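Long-range contacts in cell division control protein (Pyrococcus abyssi, PDB 6RPP), which probably catalyses its own excision from a helicase of the MCM family by protein splicing, being an intein built on the HINT fold: residues Val5-Val11 / Lys20-Glu26; Ala28-Ala32 / Phe45-Ile49; Val93-Phe99 / Arg110-Leu115; Lys120-Ile124 / Leu159-Phe164. The protein carries 2 engineered substitutions. The contacts are given in a common frame with arbitrary orientation. Numbering follows the deposited sequence.

Contact 1. Residues Val5-Val11 / Lys20-Glu26; sequences VDYETEV and KIGEIVE
Residues 5-11 run extended through Asp6, make a type I turn (Asp6-Thr9), then enter strand 10-11; Lys20 is the N-cap and 21-26 the first turn and a half of helix 21-35. Tyr7 (chi1 t) lays its ring flat on Gly22, whose CA lies 3.5 Å from the ring centroid in a CH-pi contact; a CB there would collide with the ring. The aliphatic part of Lys20 runs along the ring edge (Lys20 CD to Tyr7 CE1 4.2 Å). Gly22 N gives to Tyr7 O at 3.0 Å and Ile21 N to Thr9 O at 2.8 Å. This ties the N-terminal segment of the HINT fold to the start of its helix, next to the antiparallel non-hydrogen-bonded pair Glu10-Lys20 (CA-CA 4.2 Å). Ile21 (chi1 t) fills a hollow between Val5 and Val11, with Val5 CG2 to Ile21 CG2 and Val11 CG2 to Ile21 CB both 3.8 Å. Ile24 CD1 reaches Val11 CB at 4.0 Å. Asp6 OD1 accepts Glu8 N at 2.8 Å, an Asx turn.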
loop_
_atom_site.group_PDB
_atom_site.type_symbol
_atom_site.label_atom_id
_atom_site.label_comp_id
_atom_site.label_asym_id
_atom_site.label_seq_id
_atom_site.Cartn_x
_atom_site.Cartn_y
_atom_site.Cartn_z
ATOM N N VAL A 5 2.171 1.533 5.029
ATOM C CA VAL A 5 2.845 0.248 4.883
ATOM C C VAL A 5 4.338 0.385 5.241
ATOM O O VAL A 5 4.903 1.476 5.295
ATOM C CB VAL A 5 2.674 -0.343 3.462
ATOM C CG1 VAL A 5 1.216 -0.365 3.049
ATOM C CG2 VAL A 5 3.512 0.472 2.435
ATOM N N ASP A 6 4.985 -0.759 5.490
ATOM C CA ASP A 6 6.427 -0.846 5.786
ATOM C C ASP A 6 7.320 -0.407 4.595
ATOM O O ASP A 6 6.991 -0.643 3.428
ATOM C CB ASP A 6 6.669 -2.320 6.182
ATOM C CG ASP A 6 8.068 -2.663 6.514
ATOM O OD1 ASP A 6 8.959 -2.701 5.643
ATOM O OD2 ASP A 6 8.322 -3.042 7.675
ATOM N N TYR A 7 8.425 0.257 4.965
ATOM C CA TYR A 7 9.493 0.691 4.052
ATOM C C TYR A 7 9.749 -0.290 2.917
ATOM O O TYR A 7 9.915 0.116 1.739
ATOM C CB TYR A 7 10.778 0.891 4.853
ATOM C CG TYR A 7 11.885 1.617 4.123
ATOM C CD1 TYR A 7 12.554 1.010 3.094
ATOM C CD2 TYR A 7 12.296 2.846 4.565
ATOM C CE1 TYR A 7 13.586 1.667 2.446
ATOM C CE2 TYR A 7 13.360 3.493 3.940
ATOM C CZ TYR A 7 13.944 2.900 2.863
ATOM O OH TYR A 7 15.003 3.559 2.233
ATOM N N GLU A 8 9.807 -1.577 3.243
ATOM C CA GLU A 8 10.339 -2.572 2.289
ATOM C C GLU A 8 9.273 -3.082 1.331
ATOM O O GLU A 8 9.600 -3.931 0.473
ATOM C CB GLU A 8 10.992 -3.735 3.001
ATOM C CG GLU A 8 12.235 -3.348 3.780
ATOM C CD GLU A 8 12.912 -4.523 4.442
ATOM O OE1 GLU A 8 12.325 -5.104 5.396
ATOM O OE2 GLU A 8 14.018 -4.897 4.047
ATOM N N THR A 9 8.008 -2.662 1.490
ATOM C CA THR A 9 6.958 -3.001 0.526
ATOM C C THR A 9 7.422 -2.530 -0.850
ATOM O O THR A 9 7.754 -1.364 -0.998
ATOM C CB THR A 9 5.670 -2.291 0.904
ATOM O OG1 THR A 9 5.397 -2.530 2.316
ATOM C CG2 THR A 9 4.476 -2.775 0.074
ATOM N N GLU A 10 7.510 -3.443 -1.844
ATOM C CA GLU A 10 8.090 -3.085 -3.136
ATOM C C GLU A 10 7.006 -2.733 -4.159
ATOM O O GLU A 10 6.176 -3.579 -4.528
ATOM C CB GLU A 10 8.962 -4.237 -3.657
ATOM C CG GLU A 10 10.186 -4.472 -2.789
ATOM C CD GLU A 10 11.284 -5.337 -3.384
ATOM O OE1 GLU A 10 11.147 -5.869 -4.530
ATOM O OE2 GLU A 10 12.322 -5.532 -2.664
ATOM N N VAL A 11 7.006 -1.482 -4.602
ATOM C CA VAL A 11 6.030 -0.962 -5.565
ATOM C C VAL A 11 6.459 -1.353 -6.961
ATOM O O VAL A 11 7.614 -1.125 -7.345
ATOM C CB VAL A 11 5.955 0.567 -5.455
ATOM C CG1 VAL A 11 4.952 1.130 -6.424
ATOM C CG2 VAL A 11 5.557 0.959 -3.974
ATOM N N LYS A 20 11.450 -0.217 -3.374
ATOM C CA LYS A 20 10.894 -0.138 -2.024
ATOM C C LYS A 20 10.191 1.185 -1.853
ATOM O O LYS A 20 10.733 2.229 -2.203
ATOM C CB LYS A 20 12.005 -0.288 -0.963
ATOM C CG LYS A 20 12.630 -1.674 -0.960
ATOM C CD LYS A 20 13.774 -1.783 0.077
ATOM C CE LYS A 20 15.117 -1.818 -0.605
ATOM N NZ LYS A 20 16.155 -2.350 0.330
ATOM N N ILE A 21 8.987 1.161 -1.274
ATOM C CA ILE A 21 8.244 2.391 -1.119
ATOM C C ILE A 21 9.011 3.381 -0.239
ATOM O O ILE A 21 8.914 4.595 -0.439
ATOM C CB ILE A 21 6.826 2.120 -0.573
ATOM C CG1 ILE A 21 5.931 3.369 -0.652
ATOM C CG2 ILE A 21 6.856 1.548 0.863
ATOM C CD1 ILE A 21 4.468 3.137 -0.317
ATOM N N GLY A 22 9.712 2.896 0.757
ATOM C CA GLY A 22 10.465 3.804 1.617
ATOM C C GLY A 22 11.494 4.588 0.837
ATOM O O GLY A 22 11.732 5.771 1.111
ATOM N N GLU A 23 12.130 3.933 -0.125
ATOM C CA GLU A 23 13.106 4.631 -0.968
ATOM C C GLU A 23 12.427 5.717 -1.809
ATOM O O GLU A 23 12.944 6.850 -1.928
ATOM C CB GLU A 23 13.804 3.603 -1.849
ATOM C CG GLU A 23 14.785 4.204 -2.873
ATOM C CD GLU A 23 15.646 3.145 -3.522
ATOM O OE1 GLU A 23 15.761 2.028 -2.949
ATOM O OE2 GLU A 23 16.216 3.443 -4.599
ATOM N N ILE A 24 11.343 5.365 -2.495
ATOM C CA ILE A 24 10.560 6.334 -3.280
ATOM C C ILE A 24 10.169 7.524 -2.417
ATOM O O ILE A 24 10.354 8.688 -2.815
ATOM C CB ILE A 24 9.295 5.664 -3.859
ATOM C CG1 ILE A 24 9.652 4.544 -4.834
ATOM C CG2 ILE A 24 8.345 6.684 -4.501
ATOM C CD1 ILE A 24 8.422 3.672 -5.168
ATOM N N VAL A 25 9.600 7.261 -1.228
ATOM C CA VAL A 25 9.109 8.374 -0.440
ATOM C C VAL A 25 10.248 9.229 0.123
ATOM O O VAL A 25 10.172 10.478 0.082
ATOM C CB VAL A 25 8.208 7.851 0.690
ATOM C CG1 VAL A 25 7.844 9.001 1.596
ATOM C CG2 VAL A 25 6.963 7.236 0.075
ATOM N N GLU A 26 11.268 8.594 0.727
ATOM C CA GLU A 26 12.307 9.392 1.368
ATOM C C GLU A 26 13.047 10.258 0.360
ATOM O O GLU A 26 13.428 11.388 0.698
ATOM C CB GLU A 26 13.273 8.475 2.099
ATOM C CG GLU A 26 12.635 7.745 3.294
ATOM C CD GLU A 26 12.214 8.669 4.443
ATOM O OE1 GLU A 26 12.556 9.888 4.467
ATOM O OE2 GLU A 26 11.575 8.124 5.372
#

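Contact 2. Residues Ala28-Ala32 / Phe45-Ile49; sequences AIEEA and FYAPI
Helix segment 28-32 crosses strand segment 45-49 almost at a right angle (91°), with the axes 7.4 Å apart at their closest; the nearest CA pair is Ile29-Ala47, 5.5 Å. Ile29 buries the largest area. Its CA-CB bond points sideways, but with chi1 and chi2 both m its CD1 reaches the strand, 3.8 Å from Phe45 CB and 3.9 Å from Ala47 CB. Ala47 points its CB straight at the helix and fits between small neighbours: Ala32 CB lies 3.7 Å from Ala47 CB, and Ala28 O 3.5 Å from that same Ala47 CB. Such short side chains let the helix lie close on strand 44-56, one of the two inner strands of a four-stranded antiparallel sheet of the intein. The same strand is paired through Ala47 with Ala71 of strand 63-75. Ala28, also directed at the strand, presses its CB on Ile49 CG2 at 3.4 Å, Ile49 being in the p rotamer. Beside it a water donates to Ala28 O (2.7 Å from the water oxygen) and to Pro48 O (2.8 Å), tying the two backbones, which share no direct hydrogen bond. Pro48 CD borders Ala32 CB at 4.2 Å, and Leu38 adds to the packing at Ile29, Ala32 and Phe45.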
loop_
_atom_site.group_PDB
_atom_site.type_symbol
_atom_site.label_atom_id
_atom_site.label_comp_id
_atom_site.label_asym_id
_atom_site.label_seq_id
_atom_site.Cartn_x
_atom_site.Cartn_y
_atom_site.Cartn_z
ATOM N N ALA A 28 11.716 11.650 -2.257
ATOM C CA ALA A 28 10.831 12.756 -2.565
ATOM C C ALA A 28 10.795 13.751 -1.419
ATOM O O ALA A 28 10.747 14.974 -1.640
ATOM C CB ALA A 28 9.426 12.220 -2.861
ATOM N N ILE A 29 10.814 13.236 -0.193
ATOM C CA ILE A 29 10.858 14.090 0.998
ATOM C C ILE A 29 12.143 14.902 1.030
ATOM O O ILE A 29 12.136 16.113 1.306
ATOM C CB ILE A 29 10.712 13.231 2.271
ATOM C CG1 ILE A 29 9.368 12.512 2.309
ATOM C CG2 ILE A 29 10.920 14.083 3.526
ATOM C CD1 ILE A 29 8.219 13.382 2.598
ATOM N N GLU A 30 13.272 14.258 0.754
ATOM C CA GLU A 30 14.547 14.985 0.795
ATOM C C GLU A 30 14.570 16.131 -0.223
ATOM O O GLU A 30 15.027 17.242 0.077
ATOM C CB GLU A 30 15.694 14.011 0.534
ATOM C CG GLU A 30 17.065 14.613 0.740
ATOM C CD GLU A 30 18.189 13.588 0.565
ATOM O OE1 GLU A 30 17.899 12.450 0.126
ATOM O OE2 GLU A 30 19.362 13.930 0.845
ATOM N N GLU A 31 14.035 15.900 -1.420
ATOM C CA GLU A 31 14.063 16.949 -2.421
ATOM C C GLU A 31 13.121 18.083 -2.032
ATOM O O GLU A 31 13.470 19.265 -2.198
ATOM C CB GLU A 31 13.686 16.342 -3.771
ATOM C CG GLU A 31 13.815 17.290 -4.934
ATOM C CD GLU A 31 13.659 16.581 -6.251
ATOM O OE1 GLU A 31 14.666 16.069 -6.791
ATOM O OE2 GLU A 31 12.521 16.535 -6.739
ATOM N N ALA A 32 11.928 17.735 -1.508
ATOM C CA ALA A 32 10.949 18.764 -1.151
ATOM C C ALA A 32 11.401 19.569 0.065
ATOM O O ALA A 32 11.044 20.756 0.180
ATOM C CB ALA A 32 9.571 18.135 -0.902
ATOM N N PHE A 45 4.664 13.803 7.023
ATOM C CA PHE A 45 5.088 14.640 5.916
ATOM C C PHE A 45 4.503 14.151 4.603
ATOM O O PHE A 45 4.290 12.955 4.419
ATOM C CB PHE A 45 6.619 14.604 5.778
ATOM C CG PHE A 45 7.352 14.883 7.048
ATOM C CD1 PHE A 45 7.672 16.196 7.397
ATOM C CD2 PHE A 45 7.730 13.850 7.891
ATOM C CE1 PHE A 45 8.348 16.470 8.577
ATOM C CE2 PHE A 45 8.396 14.132 9.092
ATOM C CZ PHE A 45 8.717 15.432 9.415
ATOM N N TYR A 46 4.313 15.081 3.665
ATOM C CA TYR A 46 4.018 14.700 2.288
ATOM C C TYR A 46 4.895 15.514 1.349
ATOM O O TYR A 46 5.408 16.576 1.715
ATOM C CB TYR A 46 2.534 14.879 1.927
ATOM C CG TYR A 46 2.005 16.257 2.046
ATOM C CD1 TYR A 46 1.525 16.727 3.251
ATOM C CD2 TYR A 46 1.920 17.067 0.942
ATOM C CE1 TYR A 46 1.015 17.997 3.367
ATOM C CE2 TYR A 46 1.392 18.349 1.048
ATOM C CZ TYR A 46 0.948 18.798 2.252
ATOM O OH TYR A 46 0.429 20.077 2.339
ATOM N N ALA A 47 5.065 14.984 0.144
ATOM C CA ALA A 47 5.887 15.636 -0.857
ATOM C C ALA A 47 5.375 15.241 -2.231
ATOM O O ALA A 47 4.876 14.129 -2.412
ATOM C CB ALA A 47 7.360 15.225 -0.707
ATOM N N PRO A 48 5.539 16.084 -3.219
ATOM C CA PRO A 48 5.111 15.720 -4.578
ATOM C C PRO A 48 5.999 14.634 -5.160
ATOM O O PRO A 48 7.212 14.580 -4.921
ATOM C CB PRO A 48 5.260 17.035 -5.356
ATOM C CG PRO A 48 6.149 17.840 -4.580
ATOM C CD PRO A 48 6.053 17.457 -3.129
ATOM N N ILE A 49 5.391 13.773 -5.969
ATOM C CA ILE A 49 6.106 12.811 -6.804
ATOM C C ILE A 49 5.395 12.727 -8.138
ATOM O O ILE A 49 4.275 13.229 -8.314
ATOM C CB ILE A 49 6.161 11.375 -6.240
ATOM C CG1 ILE A 49 4.764 10.940 -5.850
ATOM C CG2 ILE A 49 7.100 11.236 -5.129
ATOM C CD1 ILE A 49 4.744 9.450 -5.405
HETATM O O HOH W 1 9.392 15.959 -3.809
#

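Contact 3. Residues Val93-Phe99 / Arg110-Leu115; sequences VTPTHPF and RKARDL
Four backbone hydrogen bonds tie 93-99 to 110-115. Phe99 and Arg110 form an antiparallel hydrogen-bonded pair (CA-CA 5.3 Å): Phe99 N to Arg110 O is 2.8 Å and Arg110 N to Phe99 O 2.9 Å. Pro98 faces Lys111 in the adjacent non-hydrogen-bonded pair (CA-CA 4.1 Å). Before Pro98 and after Lys111, Ala112 N gives to His97 O at 2.8 Å and Arg113 N to Pro95 O at 3.0 Å, so the 3-10 segment 112-114 starts bonded to the type I turn Thr94-His97, itself closed by His97 N to Thr94 O at 3.1 Å. Ala112 CB wedges between Val93 CG2 (3.6 Å) and the edge of the Phe99 ring (CE1 3.9 Å); Leu115 CD1 lies over one ring face. Outside partners satisfy the hydroxyls of Thr94 (Ala2, Ala4) and Thr96 (Ser1); Arg110 makes a salt bridge with Glu103 and a hydrogen bond with Asn119. Thr94-Pro95-Thr96-His97 matches the TxxH motif of intein block B, beside the N-terminal splice junction, where its histidine typically assists the first acyl shift.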
loop_
_atom_site.group_PDB
_atom_site.type_symbol
_atom_site.label_atom_id
_atom_site.label_comp_id
_atom_site.label_asym_id
_atom_site.label_seq_id
_atom_site.Cartn_x
_atom_site.Cartn_y
_atom_site.Cartn_z
ATOM N N VAL A 93 1.709 -3.856 7.363
ATOM C CA VAL A 93 0.878 -2.653 7.261
ATOM C C VAL A 93 0.467 -2.173 8.642
ATOM O O VAL A 93 0.501 -2.922 9.630
ATOM C CB VAL A 93 -0.388 -2.876 6.412
ATOM C CG1 VAL A 93 -0.021 -3.366 4.988
ATOM C CG2 VAL A 93 -1.270 -3.937 7.054
ATOM N N THR A 94 0.009 -0.899 8.693
ATOM C CA THR A 94 -0.556 -0.431 9.944
ATOM C C THR A 94 -1.894 -1.133 10.232
ATOM O O THR A 94 -2.577 -1.644 9.332
ATOM C CB THR A 94 -0.781 1.076 9.911
ATOM O OG1 THR A 94 -1.742 1.363 8.884
ATOM C CG2 THR A 94 0.515 1.822 9.595
ATOM N N PRO A 95 -2.302 -1.172 11.495
ATOM C CA PRO A 95 -3.518 -1.929 11.814
ATOM C C PRO A 95 -4.775 -1.379 11.157
ATOM O O PRO A 95 -5.708 -2.149 10.902
ATOM C CB PRO A 95 -3.598 -1.831 13.347
ATOM C CG PRO A 95 -2.124 -1.673 13.751
ATOM C CD PRO A 95 -1.542 -0.777 12.705
ATOM N N THR A 96 -4.848 -0.072 10.875
ATOM C CA THR A 96 -6.037 0.473 10.216
ATOM C C THR A 96 -5.913 0.542 8.706
ATOM O O THR A 96 -6.862 0.998 8.067
ATOM C CB THR A 96 -6.390 1.885 10.744
ATOM O OG1 THR A 96 -5.321 2.817 10.499
ATOM C CG2 THR A 96 -6.667 1.839 12.221
ATOM N N HIS A 97 -4.819 0.045 8.130
ATOM C CA HIS A 97 -4.683 0.056 6.681
ATOM C C HIS A 97 -5.776 -0.802 6.056
ATOM O O HIS A 97 -5.899 -1.985 6.420
ATOM C CB HIS A 97 -3.309 -0.497 6.328
ATOM C CG HIS A 97 -3.055 -0.582 4.865
ATOM N ND1 HIS A 97 -2.528 0.463 4.144
ATOM C CD2 HIS A 97 -3.235 -1.603 3.996
ATOM C CE1 HIS A 97 -2.478 0.125 2.868
ATOM N NE2 HIS A 97 -2.845 -1.143 2.756
ATOM N N PRO A 98 -6.549 -0.283 5.091
ATOM C CA PRO A 98 -7.649 -1.074 4.536
ATOM C C PRO A 98 -7.220 -1.907 3.341
ATOM O O PRO A 98 -6.336 -1.537 2.574
ATOM C CB PRO A 98 -8.678 -0.013 4.127
ATOM C CG PRO A 98 -7.874 1.186 3.834
ATOM C CD PRO A 98 -6.654 1.143 4.736
ATOM N N PHE A 99 -7.915 -3.042 3.183
ATOM C CA PHE A 99 -7.778 -3.953 2.065
ATOM C C PHE A 99 -9.115 -4.051 1.362
ATOM O O PHE A 99 -10.152 -3.927 1.988
ATOM C CB PHE A 99 -7.357 -5.367 2.527
ATOM C CG PHE A 99 -5.943 -5.442 2.955
ATOM C CD1 PHE A 99 -5.600 -5.038 4.241
ATOM C CD2 PHE A 99 -4.985 -5.976 2.155
ATOM C CE1 PHE A 99 -4.263 -5.102 4.681
ATOM C CE2 PHE A 99 -3.645 -6.028 2.557
ATOM C CZ PHE A 99 -3.275 -5.624 3.826
ATOM N N ARG A 110 -11.802 -3.344 4.257
ATOM C CA ARG A 110 -11.684 -3.898 5.600
ATOM C C ARG A 110 -10.300 -3.564 6.138
ATOM O O ARG A 110 -9.296 -3.862 5.483
ATOM C CB ARG A 110 -11.888 -5.414 5.572
ATOM C CG ARG A 110 -11.851 -6.093 6.934
ATOM C CD ARG A 110 -12.635 -7.408 6.909
ATOM N NE ARG A 110 -14.036 -7.217 6.507
ATOM C CZ ARG A 110 -14.789 -8.165 5.958
ATOM N NH1 ARG A 110 -14.304 -9.383 5.765
ATOM N NH2 ARG A 110 -16.040 -7.902 5.607
ATOM N N LYS A 111 -10.256 -3.021 7.359
ATOM C CA LYS A 111 -8.992 -2.708 8.008
ATOM C C LYS A 111 -8.202 -3.987 8.283
ATOM O O LYS A 111 -8.764 -5.054 8.580
ATOM C CB LYS A 111 -9.227 -1.956 9.330
ATOM C CG LYS A 111 -9.799 -0.551 9.182
ATOM C CD LYS A 111 -10.125 0.026 10.563
ATOM C CE LYS A 111 -10.953 1.301 10.492
ATOM N NZ LYS A 111 -10.089 2.516 10.516
ATOM N N ALA A 112 -6.869 -3.859 8.227
ATOM C CA ALA A 112 -6.003 -5.020 8.461
ATOM C C ALA A 112 -6.367 -5.738 9.763
ATOM O O ALA A 112 -6.470 -6.982 9.816
ATOM C CB ALA A 112 -4.538 -4.568 8.493
ATOM N N ARG A 113 -6.595 -4.962 10.839
ATOM C CA ARG A 113 -6.901 -5.533 12.145
ATOM C C ARG A 113 -8.285 -6.166 12.210
ATOM O O ARG A 113 -8.585 -6.848 13.199
ATOM C CB ARG A 113 -6.797 -4.467 13.235
ATOM C CG ARG A 113 -7.846 -3.362 13.183
ATOM C CD ARG A 113 -7.597 -2.356 14.312
ATOM N NE ARG A 113 -8.495 -1.204 14.212
ATOM C CZ ARG A 113 -8.309 -0.055 14.851
ATOM N NH1 ARG A 113 -7.251 0.105 15.640
ATOM N NH2 ARG A 113 -9.182 0.934 14.692
ATOM N N ASP A 114 -9.130 -5.947 11.199
ATOM C CA ASP A 114 -10.465 -6.552 11.129
ATOM C C ASP A 114 -10.511 -7.743 10.167
ATOM O O ASP A 114 -11.550 -8.413 10.084
ATOM C CB ASP A 114 -11.494 -5.501 10.666
ATOM C CG ASP A 114 -11.601 -4.306 11.615
ATOM O OD1 ASP A 114 -11.055 -4.377 12.731
ATOM O OD2 ASP A 114 -12.229 -3.288 11.239
ATOM N N LEU A 115 -9.408 -8.023 9.462
ATOM C CA LEU A 115 -9.354 -9.170 8.551
ATOM C C LEU A 115 -9.408 -10.484 9.299
ATOM O O LEU A 115 -8.865 -10.627 10.406
ATOM C CB LEU A 115 -8.065 -9.184 7.748
ATOM C CG LEU A 115 -7.830 -8.140 6.671
ATOM C CD1 LEU A 115 -6.397 -8.341 6.186
ATOM C CD2 LEU A 115 -8.741 -8.375 5.526
#

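Contact 4. Residues Lys120-Ile124 / Leu159-Phe164; sequences KIATI and LANGIF
Two apolar groups sit at the centre. In one, the Phe164 ring (chi1 m) receives Ile124 CD1 near its plane, with Phe164 CZ to Ile124 CD1 at 4.1 Å, and Ala122 CB meets Phe164 CB at 4.2 Å; Ile124 (chi1 t) also turns CG2 to Leu159 CD1, 4.1 Å away. In the other, Ile121 CD1, set by a p rotamer, meets Ile163 CG2 at 4.2 Å, and Phe99 packs on Ile121. Outside these, the backbones are joined at a single bridge, Thr123 with Ile163 (CA-CA 4.2 Å). Phe164 N gives to Ala122 O at 3.0 Å, and Ile124 N to Gly162 O at 2.9 Å. Gly162 belongs to the type I' turn Ala160-Ile163, whose two middle residues, Asn161 and Gly162, both have positive phi; it closes a two-residue beta hairpin between strands 157-160 and 163-166, held by Ala160 N to Ile163 O and Ile163 N to Ala160 O, both 2.9 Å. At the polar edge Thr123 OG1 bonds to Ser130 O, while the Asn161 amide bonds to Glu10 N and Arg90 O. Strand 120-125 of the six-stranded sheet is thereby docked to the C-terminal hairpin of the HINT fold: the side-chain contacts are apolar, and two directional backbone hydrogen bonds set the register of strand 163-166, which ends at His166, close to the C terminus.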
loop_
_atom_site.group_PDB
_atom_site.type_symbol
_atom_site.label_atom_id
_atom_site.label_comp_id
_atom_site.label_asym_id
_atom_site.label_seq_id
_atom_site.Cartn_x
_atom_site.Cartn_y
_atom_site.Cartn_z
ATOM N N LYS A 120 -11.038 -12.887 1.228
ATOM C CA LYS A 120 -10.304 -12.792 -0.048
ATOM C C LYS A 120 -9.908 -11.347 -0.383
ATOM O O LYS A 120 -10.761 -10.459 -0.476
ATOM C CB LYS A 120 -11.187 -13.386 -1.156
ATOM C CG LYS A 120 -11.365 -14.881 -0.996
ATOM C CD LYS A 120 -12.208 -15.444 -2.144
ATOM C CE LYS A 120 -12.173 -16.950 -2.132
ATOM N NZ LYS A 120 -12.939 -17.539 -3.281
ATOM N N ILE A 121 -8.608 -11.122 -0.639
ATOM C CA ILE A 121 -8.106 -9.790 -0.954
ATOM C C ILE A 121 -7.558 -9.814 -2.373
ATOM O O ILE A 121 -7.270 -10.866 -2.943
ATOM C CB ILE A 121 -7.026 -9.258 0.034
ATOM C CG1 ILE A 121 -5.795 -10.158 0.079
ATOM C CG2 ILE A 121 -7.674 -9.133 1.451
ATOM C CD1 ILE A 121 -4.584 -9.478 0.695
ATOM N N ALA A 122 -7.382 -8.628 -2.932
ATOM C CA ALA A 122 -7.041 -8.502 -4.337
ATOM C C ALA A 122 -5.529 -8.595 -4.562
ATOM O O ALA A 122 -4.760 -7.871 -3.933
ATOM C CB ALA A 122 -7.566 -7.158 -4.848
ATOM N N THR A 123 -5.114 -9.515 -5.425
ATOM C CA THR A 123 -3.691 -9.802 -5.622
ATOM C C THR A 123 -3.439 -10.033 -7.102
ATOM O O THR A 123 -4.365 -10.072 -7.923
ATOM C CB THR A 123 -3.244 -11.059 -4.858
ATOM O OG1 THR A 123 -3.816 -12.252 -5.467
ATOM C CG2 THR A 123 -3.625 -11.001 -3.385
ATOM N N ILE A 124 -2.174 -10.204 -7.454
ATOM C CA ILE A 124 -1.807 -10.734 -8.764
ATOM C C ILE A 124 -1.219 -12.131 -8.594
ATOM O O ILE A 124 -0.496 -12.410 -7.618
ATOM C CB ILE A 124 -0.808 -9.758 -9.419
ATOM C CG1 ILE A 124 -0.865 -9.949 -10.926
ATOM C CG2 ILE A 124 0.632 -9.877 -8.847
ATOM C CD1 ILE A 124 -1.934 -9.029 -11.540
ATOM N N LEU A 159 -0.084 -1.598 -7.053
ATOM C CA LEU A 159 0.449 -2.959 -6.890
ATOM C C LEU A 159 1.766 -2.962 -6.144
ATOM O O LEU A 159 2.738 -2.305 -6.559
ATOM C CB LEU A 159 0.648 -3.572 -8.266
ATOM C CG LEU A 159 1.158 -5.018 -8.272
ATOM C CD1 LEU A 159 0.205 -5.989 -7.531
ATOM C CD2 LEU A 159 1.306 -5.390 -9.790
ATOM N N ALA A 160 1.831 -3.733 -5.046
ATOM C CA ALA A 160 3.079 -3.873 -4.317
ATOM C C ALA A 160 3.029 -5.196 -3.564
ATOM O O ALA A 160 1.998 -5.558 -3.011
ATOM C CB ALA A 160 3.262 -2.680 -3.348
ATOM N N ASN A 161 4.163 -5.899 -3.579
ATOM C CA ASN A 161 4.265 -7.220 -2.901
ATOM C C ASN A 161 3.199 -8.182 -3.440
ATOM O O ASN A 161 2.732 -9.075 -2.711
ATOM C CB ASN A 161 4.165 -7.083 -1.386
ATOM C CG ASN A 161 5.451 -6.618 -0.747
ATOM O OD1 ASN A 161 6.291 -6.012 -1.411
ATOM N ND2 ASN A 161 5.631 -6.919 0.526
ATOM N N GLY A 162 2.809 -7.998 -4.709
ATOM C CA GLY A 162 1.802 -8.824 -5.338
ATOM C C GLY A 162 0.377 -8.571 -4.880
ATOM O O GLY A 162 -0.501 -9.364 -5.237
ATOM N N ILE A 163 0.128 -7.489 -4.113
ATOM C CA ILE A 163 -1.183 -7.135 -3.581
ATOM C C ILE A 163 -1.596 -5.773 -4.135
ATOM O O ILE A 163 -0.746 -4.914 -4.305
ATOM C CB ILE A 163 -1.108 -7.084 -2.038
ATOM C CG1 ILE A 163 -0.757 -8.478 -1.473
ATOM C CG2 ILE A 163 -2.420 -6.559 -1.423
ATOM C CD1 ILE A 163 -0.399 -8.469 0.000
ATOM N N PHE A 164 -2.887 -5.558 -4.445
ATOM C CA PHE A 164 -3.334 -4.215 -4.821
ATOM C C PHE A 164 -3.619 -3.499 -3.527
ATOM O O PHE A 164 -4.665 -3.706 -2.906
ATOM C CB PHE A 164 -4.540 -4.334 -5.749
ATOM C CG PHE A 164 -4.115 -4.787 -7.108
ATOM C CD1 PHE A 164 -3.457 -3.933 -7.969
ATOM C CD2 PHE A 164 -4.306 -6.102 -7.472
ATOM C CE1 PHE A 164 -3.042 -4.353 -9.229
ATOM C CE2 PHE A 164 -3.899 -6.550 -8.715
ATOM C CZ PHE A 164 -3.262 -5.664 -9.594
#

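Along the chain the four contacts come in series. Contacts 1 and 2 sit on successive parts of helix 21-35, with centres 13 Å apart, the second carrying the helix onto the four-stranded sheet. Contacts 3 and 4, 14 Å apart, share the six-stranded sheet, where strands 98-103 and 120-125 are neighbours, and they meet through Phe99 and Ile121. Contact 1 touches both contact 3 and contact 4: Val5 packs on Val93 and His97 of contact 3, while Thr9 and Glu10 meet Ala160 and Asn161 of contact 4. Contact 2 is the outlier, about 12 Å from contact 4 and 13 Å from contact 3 between nearest atoms. N-terminal segment, TxxH turn and C-terminal hairpin thus converge, as expected of a splicing HINT domain.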